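PDB 4V33: polysaccharide deacetylase-like protein from Bacillus anthracis, which is probably a zinc-dependent polysaccharide deacetylase, one of two reported to be required for osmotic stability and cell shape maintenance. Local coordinates for residues R114-I119 against S136-Q142; G181-F187 against V196-V202; T71-Y77 against K97-L103; K175-D179 against L221-F226. All coordinates share one frame; numbering follows the deposited sequence. Where two conformers were deposited one is given.

Contact 1: residues R114-I119 against S136-Q142; sequences RGEFQI and SAITFEQ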
# COMPACT_ATOMS: atom_id res chain seq x y z
N ARG A 114 12.42 -5.37 -4.97
CA ARG A 114 11.26 -6.01 -5.56
C ARG A 114 10.32 -4.97 -6.16
O ARG A 114 10.69 -3.81 -6.34
CB ARG A 114 10.56 -6.88 -4.51
CG ARG A 114 11.49 -7.96 -3.95
CD ARG A 114 10.83 -8.81 -2.87
NE ARG A 114 9.61 -9.44 -3.36
CZ ARG A 114 9.58 -10.56 -4.07
NH1 ARG A 114 10.71 -11.19 -4.37
NH2 ARG A 114 8.42 -11.06 -4.48
N GLY A 115 9.11 -5.38 -6.50
CA GLY A 115 8.18 -4.48 -7.16
C GLY A 115 8.13 -4.65 -8.67
O GLY A 115 8.53 -5.68 -9.21
N GLU A 116 7.62 -3.62 -9.34
CA GLU A 116 7.48 -3.63 -10.80
C GLU A 116 8.79 -3.25 -11.49
O GLU A 116 9.43 -2.24 -11.15
CB GLU A 116 6.38 -2.67 -11.23
CG GLU A 116 6.07 -2.69 -12.72
CD GLU A 116 5.10 -1.60 -13.10
OE1 GLU A 116 5.52 -0.43 -13.21
OE2 GLU A 116 3.90 -1.90 -13.28
N PHE A 117 9.18 -4.08 -12.44
CA PHE A 117 10.33 -3.80 -13.30
C PHE A 117 9.81 -3.61 -14.72
O PHE A 117 9.11 -4.48 -15.24
CB PHE A 117 11.30 -4.98 -13.29
CG PHE A 117 11.99 -5.20 -11.97
CD1 PHE A 117 11.33 -5.80 -10.91
CD2 PHE A 117 13.32 -4.83 -11.80
CE1 PHE A 117 11.97 -6.02 -9.70
CE2 PHE A 117 13.97 -5.07 -10.60
CZ PHE A 117 13.29 -5.65 -9.54
N GLN A 118 10.16 -2.50 -15.35
CA GLN A 118 9.82 -2.29 -16.75
C GLN A 118 10.90 -2.86 -17.66
O GLN A 118 12.09 -2.87 -17.30
CB GLN A 118 9.59 -0.80 -17.03
CG GLN A 118 8.33 -0.31 -16.32
CD GLN A 118 7.97 1.13 -16.63
OE1 GLN A 118 7.82 1.51 -17.79
NE2 GLN A 118 7.82 1.93 -15.58
N ILE A 119 10.48 -3.36 -18.82
CA ILE A 119 11.38 -4.01 -19.77
C ILE A 119 11.13 -3.45 -21.17
O ILE A 119 10.00 -3.50 -21.66
CB ILE A 119 11.14 -5.55 -19.81
CG1 ILE A 119 11.24 -6.16 -18.41
CG2 ILE A 119 12.14 -6.21 -20.78
CD1 ILE A 119 10.71 -7.59 -18.32
N SER A 136 7.32 -4.44 -21.93
CA SER A 136 6.48 -5.16 -20.98
C SER A 136 6.94 -4.82 -19.57
O SER A 136 7.69 -3.86 -19.36
CB SER A 136 6.57 -6.67 -21.22
OG SER A 136 5.55 -7.37 -20.51
N ALA A 137 6.48 -5.61 -18.62
CA ALA A 137 6.86 -5.44 -17.23
C ALA A 137 6.74 -6.77 -16.51
O ALA A 137 6.02 -7.67 -16.96
CB ALA A 137 5.99 -4.39 -16.56
N ILE A 138 7.46 -6.89 -15.42
CA ILE A 138 7.35 -8.04 -14.53
C ILE A 138 7.29 -7.52 -13.10
O ILE A 138 8.02 -6.59 -12.74
CB ILE A 138 8.52 -9.02 -14.71
CG1 ILE A 138 8.35 -10.22 -13.78
CG2 ILE A 138 9.87 -8.32 -14.48
CD1 ILE A 138 9.29 -11.36 -14.10
N THR A 139 6.42 -8.11 -12.29
CA THR A 139 6.26 -7.64 -10.92
C THR A 139 6.55 -8.72 -9.89
O THR A 139 5.90 -9.77 -9.87
CB THR A 139 4.84 -7.08 -10.69
OG1 THR A 139 4.62 -5.96 -11.55
CG2 THR A 139 4.69 -6.63 -9.23
N PHE A 140 7.54 -8.46 -9.05
CA PHE A 140 7.82 -9.28 -7.88
C PHE A 140 7.15 -8.63 -6.68
O PHE A 140 7.61 -7.61 -6.18
CB PHE A 140 9.34 -9.42 -7.68
CG PHE A 140 10.01 -10.22 -8.76
CD1 PHE A 140 10.44 -9.62 -9.93
CD2 PHE A 140 10.18 -11.59 -8.61
CE1 PHE A 140 11.04 -10.37 -10.93
CE2 PHE A 140 10.78 -12.34 -9.61
CZ PHE A 140 11.21 -11.73 -10.77
N GLU A 141 6.03 -9.21 -6.25
CA GLU A 141 5.16 -8.58 -5.26
C GLU A 141 5.90 -8.10 -4.01
O GLU A 141 6.67 -8.85 -3.42
CB GLU A 141 4.03 -9.52 -4.84
CG GLU A 141 3.01 -9.80 -5.93
CD GLU A 141 2.23 -8.55 -6.35
OE1 GLU A 141 2.18 -7.58 -5.57
OE2 GLU A 141 1.68 -8.55 -7.48
N GLN A 142 5.67 -6.85 -3.66
CA GLN A 142 6.23 -6.28 -2.44
C GLN A 142 5.30 -6.44 -1.25
O GLN A 142 4.08 -6.34 -1.38
CB GLN A 142 6.53 -4.79 -2.62
CG GLN A 142 7.50 -4.49 -3.72
CD GLN A 142 8.11 -3.11 -3.62
OE1 GLN A 142 9.32 -2.97 -3.49
NE2 GLN A 142 7.28 -2.07 -3.72
O HOH W 1 11.90 -4.13 -2.41
O HOH W 2 2.77 -4.09 -11.54
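Residues 115-119 and 136-140 run antiparallel, their axes 4.5 Å apart and their directions 160° from each other, with Gly115, Phe117 and Ile119 forming hydrogen-bonded pairs with Phe140, Ile138 and Ser136. Each pair closes two backbone bonds; that from Phe117 N to Ile138 O is 2.8 Å and almost straight. On the face carrying Phe117, Ile119, Ile138 and Phe140 the side chains are apolar and buried. Phe117 CE1 comes to 3.9 Å from Phe140 CD1 with the two rings nearly perpendicular, while Ile138 CG2 fits between Phe117 CB and Ile119 CD1. Bulky residues suit this face because it looks into the core of the fibronectin type III domain, where Phe105 and Phe110 also pack edge-to-face on Phe117. The two strands form a hairpin, with 130-140 at the margin of its four-stranded sheet. The other face is mostly polar: a water 2.6 Å from Thr139 OG1 joins it to Glu116 OE2, and the Glu116 carboxylate also meets Lys195 and Thr82. At the open end of the hairpin, Arg114 bends at its third torsion (57°), which turns the guanidinium side-on to Glu141 O; NE and NH2 both bond to it at 3.0 Å, in the guanidinium plane, while Phe140 CB lies over one face and NH1 holds Ser58 O. Gly115, at phi 98°, suits its place because a CB would jam against the Arg114 carbonyl and press on Gln142, whose CG lies 3.3 Å from Gly115 N. Gln142 NE2 donates to Ile193 O, and a water accepts from Arg114 N and donates to Gln142 OE1, 3.0 Å from that oxygen.

Contact 2: residues G181-F187 against V196-V202; sequences GYTLLTF and VNKPIFV. With EDO (1,2-ethanediol), chain G; ACT (acetate ion), chain E.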
# COMPACT_ATOMS: atom_id res chain seq x y z
N GLY A 181 13.26 6.25 3.77
CA GLY A 181 12.81 6.15 2.39
C GLY A 181 11.52 5.41 2.17
O GLY A 181 11.27 4.90 1.08
N TYR A 182 10.67 5.32 3.19
CA TYR A 182 9.36 4.71 3.03
C TYR A 182 8.45 5.62 2.21
O TYR A 182 8.56 6.85 2.27
CB TYR A 182 8.73 4.42 4.40
CG TYR A 182 9.35 3.23 5.08
CD1 TYR A 182 10.56 3.34 5.76
CD2 TYR A 182 8.74 1.98 5.02
CE1 TYR A 182 11.14 2.23 6.36
CE2 TYR A 182 9.32 0.87 5.61
CZ TYR A 182 10.51 1.01 6.29
OH TYR A 182 11.09 -0.09 6.89
N THR A 183 7.54 5.02 1.45
CA THR A 183 6.54 5.78 0.72
C THR A 183 5.18 5.54 1.37
O THR A 183 4.62 4.44 1.30
CB THR A 183 6.47 5.37 -0.78
OG1 THR A 183 7.77 5.48 -1.37
CG2 THR A 183 5.50 6.27 -1.53
N LEU A 184 4.67 6.57 2.02
CA LEU A 184 3.36 6.46 2.68
C LEU A 184 2.27 6.52 1.63
O LEU A 184 2.30 7.36 0.72
CB LEU A 184 3.19 7.57 3.72
CG LEU A 184 3.87 7.35 5.08
CD1 LEU A 184 5.40 7.26 5.01
CD2 LEU A 184 3.45 8.44 6.07
N LEU A 185 1.31 5.60 1.74
CA LEU A 185 0.22 5.49 0.78
C LEU A 185 -1.12 5.42 1.49
O LEU A 185 -1.20 5.13 2.68
CB LEU A 185 0.37 4.23 -0.07
CG LEU A 185 1.60 4.14 -0.97
CD1 LEU A 185 1.62 2.78 -1.66
CD2 LEU A 185 1.62 5.27 -1.99
N THR A 186 -2.17 5.69 0.72
CA THR A 186 -3.55 5.44 1.14
C THR A 186 -4.20 4.58 0.06
O THR A 186 -3.60 4.36 -0.99
CB THR A 186 -4.35 6.74 1.35
OG1 THR A 186 -4.30 7.54 0.16
CG2 THR A 186 -3.76 7.53 2.51
N PHE A 187 -5.42 4.10 0.29
CA PHE A 187 -5.99 3.11 -0.62
C PHE A 187 -6.33 3.63 -2.02
O PHE A 187 -6.47 2.85 -2.96
CB PHE A 187 -7.19 2.39 0.03
CG PHE A 187 -6.77 1.45 1.12
CD1 PHE A 187 -6.17 0.23 0.80
CD2 PHE A 187 -6.90 1.80 2.46
CE1 PHE A 187 -5.73 -0.62 1.79
CE2 PHE A 187 -6.47 0.95 3.46
CZ PHE A 187 -5.88 -0.27 3.13
N VAL A 196 6.44 1.98 -6.08
CA VAL A 196 7.13 2.87 -5.15
C VAL A 196 8.06 2.08 -4.25
O VAL A 196 7.91 0.88 -4.07
CB VAL A 196 6.15 3.67 -4.27
CG1 VAL A 196 5.18 4.47 -5.14
CG2 VAL A 196 5.41 2.75 -3.28
N ASN A 197 9.04 2.78 -3.68
CA ASN A 197 9.97 2.17 -2.75
C ASN A 197 9.34 2.06 -1.36
O ASN A 197 8.71 3.01 -0.89
CB ASN A 197 11.23 3.03 -2.65
CG ASN A 197 12.31 2.40 -1.80
OD1 ASN A 197 12.74 2.98 -0.80
ND2 ASN A 197 12.76 1.22 -2.20
N LYS A 198 9.51 0.90 -0.73
CA LYS A 198 9.07 0.69 0.65
C LYS A 198 7.67 1.23 0.95
O LYS A 198 7.50 2.12 1.79
CB LYS A 198 10.09 1.32 1.61
CG LYS A 198 11.47 0.70 1.52
CD LYS A 198 12.39 1.32 2.58
CE LYS A 198 13.80 0.81 2.44
NZ LYS A 198 14.66 1.36 3.53
N PRO A 199 6.66 0.70 0.25
CA PRO A 199 5.28 1.13 0.50
C PRO A 199 4.85 0.82 1.93
O PRO A 199 5.23 -0.21 2.48
CB PRO A 199 4.46 0.28 -0.48
CG PRO A 199 5.32 -0.94 -0.70
CD PRO A 199 6.72 -0.39 -0.74
N ILE A 200 4.07 1.72 2.52
CA ILE A 200 3.54 1.51 3.86
C ILE A 200 2.25 2.31 4.03
O ILE A 200 2.12 3.39 3.45
CB ILE A 200 4.59 1.89 4.94
CG1 ILE A 200 4.12 1.47 6.33
CG2 ILE A 200 4.94 3.39 4.88
CD1 ILE A 200 5.28 1.39 7.35
N PHE A 201 1.31 1.75 4.79
CA PHE A 201 0.04 2.42 5.06
C PHE A 201 -0.05 2.74 6.53
O PHE A 201 -0.05 1.84 7.37
CB PHE A 201 -1.14 1.50 4.68
CG PHE A 201 -1.39 1.43 3.20
CD1 PHE A 201 -0.46 0.84 2.35
CD2 PHE A 201 -2.55 1.95 2.66
CE1 PHE A 201 -0.69 0.78 0.98
CE2 PHE A 201 -2.78 1.89 1.29
CZ PHE A 201 -1.86 1.31 0.46
N VAL A 202 -0.10 4.03 6.86
CA VAL A 202 -0.36 4.45 8.22
C VAL A 202 -1.87 4.59 8.39
O VAL A 202 -2.51 5.33 7.63
CB VAL A 202 0.32 5.80 8.53
CG1 VAL A 202 0.03 6.24 9.96
CG2 VAL A 202 1.83 5.71 8.28
C1 EDO G . 7.79 9.91 0.97
O1 EDO G . 7.24 11.05 0.30
C2 EDO G . 6.85 9.47 2.10
O2 EDO G . 5.58 9.14 1.56
C ACT E . 14.37 0.01 6.75
O ACT E . 13.50 0.22 7.62
OXT ACT E . 13.94 -0.26 5.61
CH3 ACT E . 15.84 0.08 7.06
O HOH W 3 0.20 6.04 4.94
O HOH W 4 -2.98 4.62 4.83
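Tyr182 and Lys198 share an acetate ion, probably from the crystallisation liquor, with Tyr176 of helix 167-179: both tyrosine hydroxyls donate to one oxygen and Lys198 NZ to the other, 2.7 Å from OXT. To get there the lysine runs fully extended beyond CG across the Tyr182 phenol, setting CD 4.0 Å above the ring centre. A long aliphatic chain with a charged end suits the place because it covers the ring while NZ also bonds Asn180 O. Next to this pair the backbones take up a parallel register, Thr183 with Pro199 and Leu184 with Ile200, through bonds from Thr183 N to Lys198 O, Ile200 N to Thr183 O and Leu185 N to Ile200 O. Thr183 adds a side-chain bond: with OG1 beside its own backbone N (chi1 -55°), the hydroxyl donates to Asn197 O at 2.7 Å, in the carbonyl plane, while CG2 rests on Val196. Leu184 and Ile200 lie side by side, CD1 to CG2 3.9 Å, on the face that packs against Leu177 of helix 167-179. On the reverse face Leu185 CB sits 3.7 Å from Phe201 CZ, over the phenylalanine ring, and Phe201 CE2 in turn stands over the centre of the Phe187 ring. Past Leu185 the strands splay, and a water accepts from Val202 N and reaches Leu185 O, 2.8 Å from each. Strand 199-206 ends at zinc ligand Asp206. It also pairs in parallel with strands 146-149 and 230-234, as in the barrel wall of the polysaccharide deacetylase (NodB homology) fold.

Contact 3: residues T71-Y77 against K97-L103; sequences TLTEVQY and KEKQFSL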
# COMPACT_ATOMS: atom_id res chain seq x y z
N THR A 71 15.18 -10.86 -38.62
CA THR A 71 16.31 -11.73 -38.30
C THR A 71 17.27 -10.99 -37.38
O THR A 71 17.75 -9.92 -37.72
CB THR A 71 17.09 -12.11 -39.58
OG1 THR A 71 16.28 -12.97 -40.40
CG2 THR A 71 18.38 -12.83 -39.22
N LEU A 72 17.55 -11.57 -36.22
CA LEU A 72 18.40 -10.91 -35.22
C LEU A 72 19.56 -11.77 -34.75
O LEU A 72 19.48 -12.99 -34.74
CB LEU A 72 17.56 -10.54 -33.99
CG LEU A 72 16.35 -9.63 -34.15
CD1 LEU A 72 15.64 -9.48 -32.81
CD2 LEU A 72 16.77 -8.27 -34.69
N THR A 73 20.63 -11.11 -34.32
CA THR A 73 21.74 -11.81 -33.69
C THR A 73 21.68 -11.64 -32.18
O THR A 73 22.26 -12.43 -31.43
CB THR A 73 23.10 -11.31 -34.19
OG1 THR A 73 23.19 -9.89 -34.03
CG2 THR A 73 23.29 -11.65 -35.66
N GLU A 74 20.96 -10.62 -31.72
CA GLU A 74 20.97 -10.26 -30.31
C GLU A 74 19.70 -9.51 -29.94
O GLU A 74 19.11 -8.82 -30.76
CB GLU A 74 22.20 -9.37 -30.06
CG GLU A 74 22.37 -8.82 -28.66
CD GLU A 74 23.53 -7.84 -28.56
OE1 GLU A 74 24.18 -7.59 -29.60
OE2 GLU A 74 23.79 -7.33 -27.45
N VAL A 75 19.27 -9.67 -28.69
CA VAL A 75 18.21 -8.84 -28.13
C VAL A 75 18.79 -8.15 -26.91
O VAL A 75 19.46 -8.78 -26.09
CB VAL A 75 16.98 -9.68 -27.72
CG1 VAL A 75 16.02 -8.85 -26.85
CG2 VAL A 75 16.26 -10.20 -28.96
N GLN A 76 18.56 -6.84 -26.80
CA GLN A 76 18.97 -6.13 -25.59
C GLN A 76 17.75 -5.72 -24.81
O GLN A 76 16.84 -5.09 -25.35
CB GLN A 76 19.81 -4.90 -25.94
CG GLN A 76 21.09 -5.26 -26.69
CD GLN A 76 22.05 -4.10 -26.83
OE1 GLN A 76 21.71 -2.95 -26.55
NE2 GLN A 76 23.26 -4.40 -27.28
N TYR A 77 17.74 -6.08 -23.53
CA TYR A 77 16.62 -5.76 -22.65
C TYR A 77 17.01 -4.63 -21.72
O TYR A 77 17.87 -4.80 -20.85
CB TYR A 77 16.25 -6.98 -21.79
CG TYR A 77 15.83 -8.22 -22.54
CD1 TYR A 77 14.50 -8.42 -22.88
CD2 TYR A 77 16.75 -9.20 -22.87
CE1 TYR A 77 14.10 -9.57 -23.55
CE2 TYR A 77 16.36 -10.36 -23.54
CZ TYR A 77 15.03 -10.53 -23.88
OH TYR A 77 14.62 -11.67 -24.54
N LYS A 97 19.98 -17.03 -29.43
CA LYS A 97 18.99 -17.07 -30.50
C LYS A 97 18.21 -18.39 -30.56
O LYS A 97 17.01 -18.40 -30.83
CB LYS A 97 19.66 -16.79 -31.84
CG LYS A 97 18.71 -16.78 -33.02
CD LYS A 97 19.38 -16.23 -34.25
CE LYS A 97 18.42 -16.16 -35.42
NZ LYS A 97 18.94 -15.28 -36.50
N GLU A 98 18.89 -19.49 -30.28
CA GLU A 98 18.25 -20.81 -30.35
C GLU A 98 17.38 -21.10 -29.13
O GLU A 98 16.64 -22.08 -29.10
CB GLU A 98 19.29 -21.90 -30.54
CG GLU A 98 20.19 -21.67 -31.75
CD GLU A 98 19.39 -21.47 -33.02
OE1 GLU A 98 18.40 -22.20 -33.23
OE2 GLU A 98 19.75 -20.57 -33.81
N LYS A 99 17.47 -20.23 -28.12
CA LYS A 99 16.66 -20.37 -26.91
C LYS A 99 15.76 -19.16 -26.71
O LYS A 99 15.54 -18.72 -25.58
CB LYS A 99 17.56 -20.56 -25.68
CG LYS A 99 18.48 -21.77 -25.75
CD LYS A 99 19.24 -21.94 -24.45
CE LYS A 99 20.18 -23.13 -24.50
NZ LYS A 99 20.86 -23.35 -23.18
N GLN A 100 15.23 -18.63 -27.81
CA GLN A 100 14.31 -17.49 -27.78
C GLN A 100 14.87 -16.29 -27.02
O GLN A 100 14.14 -15.62 -26.28
CB GLN A 100 12.95 -17.92 -27.21
CG GLN A 100 12.23 -18.95 -28.09
CD GLN A 100 10.96 -19.48 -27.46
OE1 GLN A 100 10.81 -19.48 -26.24
NE2 GLN A 100 10.04 -19.95 -28.30
N PHE A 101 16.16 -16.04 -27.20
CA PHE A 101 16.86 -14.93 -26.56
C PHE A 101 16.64 -14.90 -25.06
O PHE A 101 16.35 -13.86 -24.45
CB PHE A 101 16.51 -13.61 -27.25
CG PHE A 101 16.97 -13.55 -28.67
CD1 PHE A 101 18.31 -13.33 -28.96
CD2 PHE A 101 16.09 -13.77 -29.72
CE1 PHE A 101 18.76 -13.30 -30.27
CE2 PHE A 101 16.53 -13.74 -31.03
CZ PHE A 101 17.86 -13.50 -31.30
N SER A 102 16.78 -16.09 -24.48
CA SER A 102 16.60 -16.29 -23.05
C SER A 102 17.48 -15.36 -22.23
O SER A 102 18.66 -15.15 -22.56
CB SER A 102 16.91 -17.75 -22.71
OG SER A 102 17.11 -17.94 -21.32
N LEU A 103 16.91 -14.80 -21.17
CA LEU A 103 17.65 -13.94 -20.25
C LEU A 103 17.26 -14.28 -18.83
O LEU A 103 16.10 -14.08 -18.43
CB LEU A 103 17.36 -12.47 -20.52
CG LEU A 103 18.19 -11.50 -19.69
CD1 LEU A 103 19.54 -11.21 -20.37
CD2 LEU A 103 17.43 -10.20 -19.41
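Phe101 lies against Val75 at one end of the fibronectin type III domain, where strand 74-81 begins with a classic beta bulge: Thr73 and Glu74 both face Ile124. The tight part of the contact is the packing on Phe101. Val75 CG2 presses on one face of the ring, 3.4 Å from Phe101 CG, and Leu72 CB touches the far end of the ring at CZ. Lys97 CA covers the opposite face, so the ring is sandwiched, with the carbonyl oxygens of Leu72 and Thr73 at its edge. A branched valine and a flat aromatic suit each other here, a methyl seating over the ring. Next along, Tyr77 CD2 packs on Leu103 CD2 at 3.7 Å, the two side chains sliding past each other in opposite directions, and both are buried with Leu92 and Ile63 close by. The loop thus meets the strand by side chains, without a backbone ladder between them. The solvent side is looser. Lys97 is exposed, with CG anti to its backbone N (chi1 -179°) and the later torsions extended too, so that NZ reaches the residues just before the strand and donates to Leu72 O at 2.9 Å; a long chain with a charged end suits an exposed place. Back in the interior, Phe101 adopts a left-handed backbone conformation (phi 52°), and its carbonyl oxygen accepts a bond of 2.8 Å from Tyr77 OH, which approaches tilted 27° from the carbonyl plane.

Contact 4: residues K175-D179 against L221-F226; sequences KYLKD and LKDDTF. With EDO (1,2-ethanediol), chain G; ACT (acetate ion), chain E.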
# COMPACT_ATOMS: atom_id res chain seq x y z
N LYS A 175 9.20 9.92 11.83
CA LYS A 175 10.52 10.40 11.41
C LYS A 175 11.36 9.23 10.92
O LYS A 175 12.16 9.38 9.99
CB LYS A 175 11.23 11.12 12.57
CG LYS A 175 12.58 11.71 12.19
CD LYS A 175 13.18 12.48 13.34
CE LYS A 175 14.45 13.23 12.94
NZ LYS A 175 15.59 12.31 12.64
N TYR A 176 11.18 8.06 11.54
CA TYR A 176 11.87 6.86 11.06
C TYR A 176 11.46 6.56 9.61
O TYR A 176 12.31 6.25 8.77
CB TYR A 176 11.62 5.65 11.97
CG TYR A 176 12.35 4.41 11.50
CD1 TYR A 176 11.76 3.55 10.59
CD2 TYR A 176 13.64 4.13 11.93
CE1 TYR A 176 12.43 2.43 10.12
CE2 TYR A 176 14.31 3.00 11.47
CZ TYR A 176 13.69 2.16 10.57
OH TYR A 176 14.35 1.04 10.10
N LEU A 177 10.17 6.66 9.31
CA LEU A 177 9.70 6.44 7.95
C LEU A 177 10.33 7.45 6.99
O LEU A 177 10.77 7.11 5.88
CB LEU A 177 8.17 6.51 7.89
CG LEU A 177 7.43 5.49 8.75
CD1 LEU A 177 5.93 5.61 8.53
CD2 LEU A 177 7.91 4.09 8.40
N LYS A 178 10.36 8.71 7.42
CA LYS A 178 10.91 9.80 6.62
C LYS A 178 12.39 9.59 6.33
O LYS A 178 12.84 9.78 5.20
CB LYS A 178 10.72 11.14 7.33
CG LYS A 178 11.28 12.36 6.60
CD LYS A 178 10.94 13.64 7.33
CE LYS A 178 11.50 14.86 6.60
NZ LYS A 178 11.11 16.14 7.27
N ASP A 179 13.13 9.19 7.36
CA ASP A 179 14.58 9.02 7.24
C ASP A 179 15.01 7.75 6.50
O ASP A 179 16.17 7.64 6.10
CB ASP A 179 15.22 9.03 8.62
CG ASP A 179 15.15 10.38 9.29
OD1 ASP A 179 14.83 11.36 8.59
OD2 ASP A 179 15.42 10.45 10.51
N LEU A 221 6.36 17.22 9.64
CA LEU A 221 7.37 16.41 8.98
C LEU A 221 7.34 16.56 7.46
O LEU A 221 8.34 16.33 6.78
CB LEU A 221 7.23 14.94 9.37
CG LEU A 221 7.54 14.64 10.85
CD1 LEU A 221 7.30 13.18 11.18
CD2 LEU A 221 8.96 15.05 11.18
N LYS A 222 6.18 16.94 6.94
CA LYS A 222 6.02 17.15 5.51
C LYS A 222 6.97 18.23 5.01
O LYS A 222 7.08 19.30 5.62
CB LYS A 222 4.57 17.53 5.19
CG LYS A 222 4.30 17.81 3.72
CD LYS A 222 2.80 17.99 3.48
CE LYS A 222 2.50 18.41 2.05
NZ LYS A 222 2.88 17.36 1.07
N ASP A 223 7.66 17.94 3.92
CA ASP A 223 8.54 18.92 3.27
C ASP A 223 8.72 18.59 1.79
O ASP A 223 7.94 17.82 1.23
CB ASP A 223 9.88 19.05 4.00
CG ASP A 223 10.71 17.77 3.99
OD1 ASP A 223 10.49 16.88 3.13
OD2 ASP A 223 11.62 17.66 4.83
N ASP A 224 9.74 19.17 1.16
CA ASP A 224 9.93 18.97 -0.28
C ASP A 224 10.17 17.52 -0.69
O ASP A 224 9.91 17.14 -1.83
CB ASP A 224 11.07 19.85 -0.80
CG ASP A 224 10.78 21.33 -0.66
OD1 ASP A 224 9.62 21.68 -0.35
OD2 ASP A 224 11.70 22.15 -0.86
N THR A 225 10.67 16.71 0.24
CA THR A 225 10.95 15.30 -0.05
C THR A 225 9.89 14.36 0.52
O THR A 225 9.44 13.43 -0.15
CB THR A 225 12.35 14.90 0.47
OG1 THR A 225 12.44 15.18 1.87
CG2 THR A 225 13.43 15.67 -0.27
N PHE A 226 9.48 14.62 1.76
CA PHE A 226 8.56 13.74 2.48
C PHE A 226 7.11 14.19 2.30
O PHE A 226 6.75 15.28 2.74
CB PHE A 226 8.95 13.72 3.96
CG PHE A 226 8.23 12.70 4.79
CD1 PHE A 226 8.36 11.34 4.53
CD2 PHE A 226 7.45 13.09 5.87
CE1 PHE A 226 7.69 10.39 5.31
CE2 PHE A 226 6.79 12.15 6.66
CZ PHE A 226 6.92 10.80 6.38
C1 EDO G . 7.79 9.91 0.97
O1 EDO G . 7.24 11.05 0.30
C2 EDO G . 6.85 9.47 2.10
O2 EDO G . 5.58 9.14 1.56
C ACT E . 14.37 0.01 6.75
O ACT E . 13.50 0.22 7.62
OXT ACT E . 13.94 -0.26 5.61
CH3 ACT E . 15.84 0.08 7.06
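Lys178 lays its aliphatic stem over the Phe226 ring, with CB 3.6 Å above the ring centre and CG equally near the Phe226 CG atom. The ring belongs to the loop between helix 211-221 and strand 230-234 of the deacetylase barrel, a loop folded around an Asx turn at Asp223, and Lys178 ties it to the neighbouring helix 167-179. CG stands trans to the lysine backbone N (chi1 179°) and every later torsion is extended, so the chain runs from the CE1 rim over the centre toward the CG end and delivers NZ beyond it. There the ammonium makes two bonds. Leu221 O, at the end of its helix, is met at 2.8 Å in the carbonyl plane, on a lone pair; the partial negative charge of a helix C-terminus would probably welcome a cation. The other partner is Asp223 OD2, in a salt bridge of 2.9 Å that comes from well above the carboxylate plane. Lysine suits the site because its aliphatic stem covers the aromatic face while its charged end meets two oxygens. Asp223 divides its oxygens: OD2 serves the lysine, and OD1 collects Thr225 OG1, Thr225 N and Phe226 N, which fixes the carboxylate and should help keep it ionised. Leu221 CD1 packs against the helix backbone, 3.8 Å from Lys175 N. Leu177, one residue before the lysine, turns inward onto Leu184 and Ile200. Phe226 N reaches Asp223 OD1 in a nearly straight bond of 2.8 Å, and Asp223 N returns one to Phe226 O at 3.0 Å.

Overall arrangement
Contacts 1 and 3 belong to the fibronectin type III domain, contacts 2 and 4 to the deacetylase barrel. Contact 2 lies nearest the chain's centre, about 6 Å between centres, and contact 3 farthest, at about 36 Å. All four are partly buried: Phe117, Leu184, Phe101 and Phe226 lie inside, with polar or lysine ends toward the surface. Contacts 1 and 2 are strand pairings ruled by backbone bonds; contacts 3 and 4 fasten loops by aromatic packing, each with a lysine gripping a carbonyl oxygen. Tyr77 touches Ile119 between contacts 3 and 1. Gln142 NE2 probably bonds Val196 O, linking the segment leaving the fibronectin hairpin to the barrel, and Leu184 packs on Leu177 and Phe226, joining contacts 2 and 4.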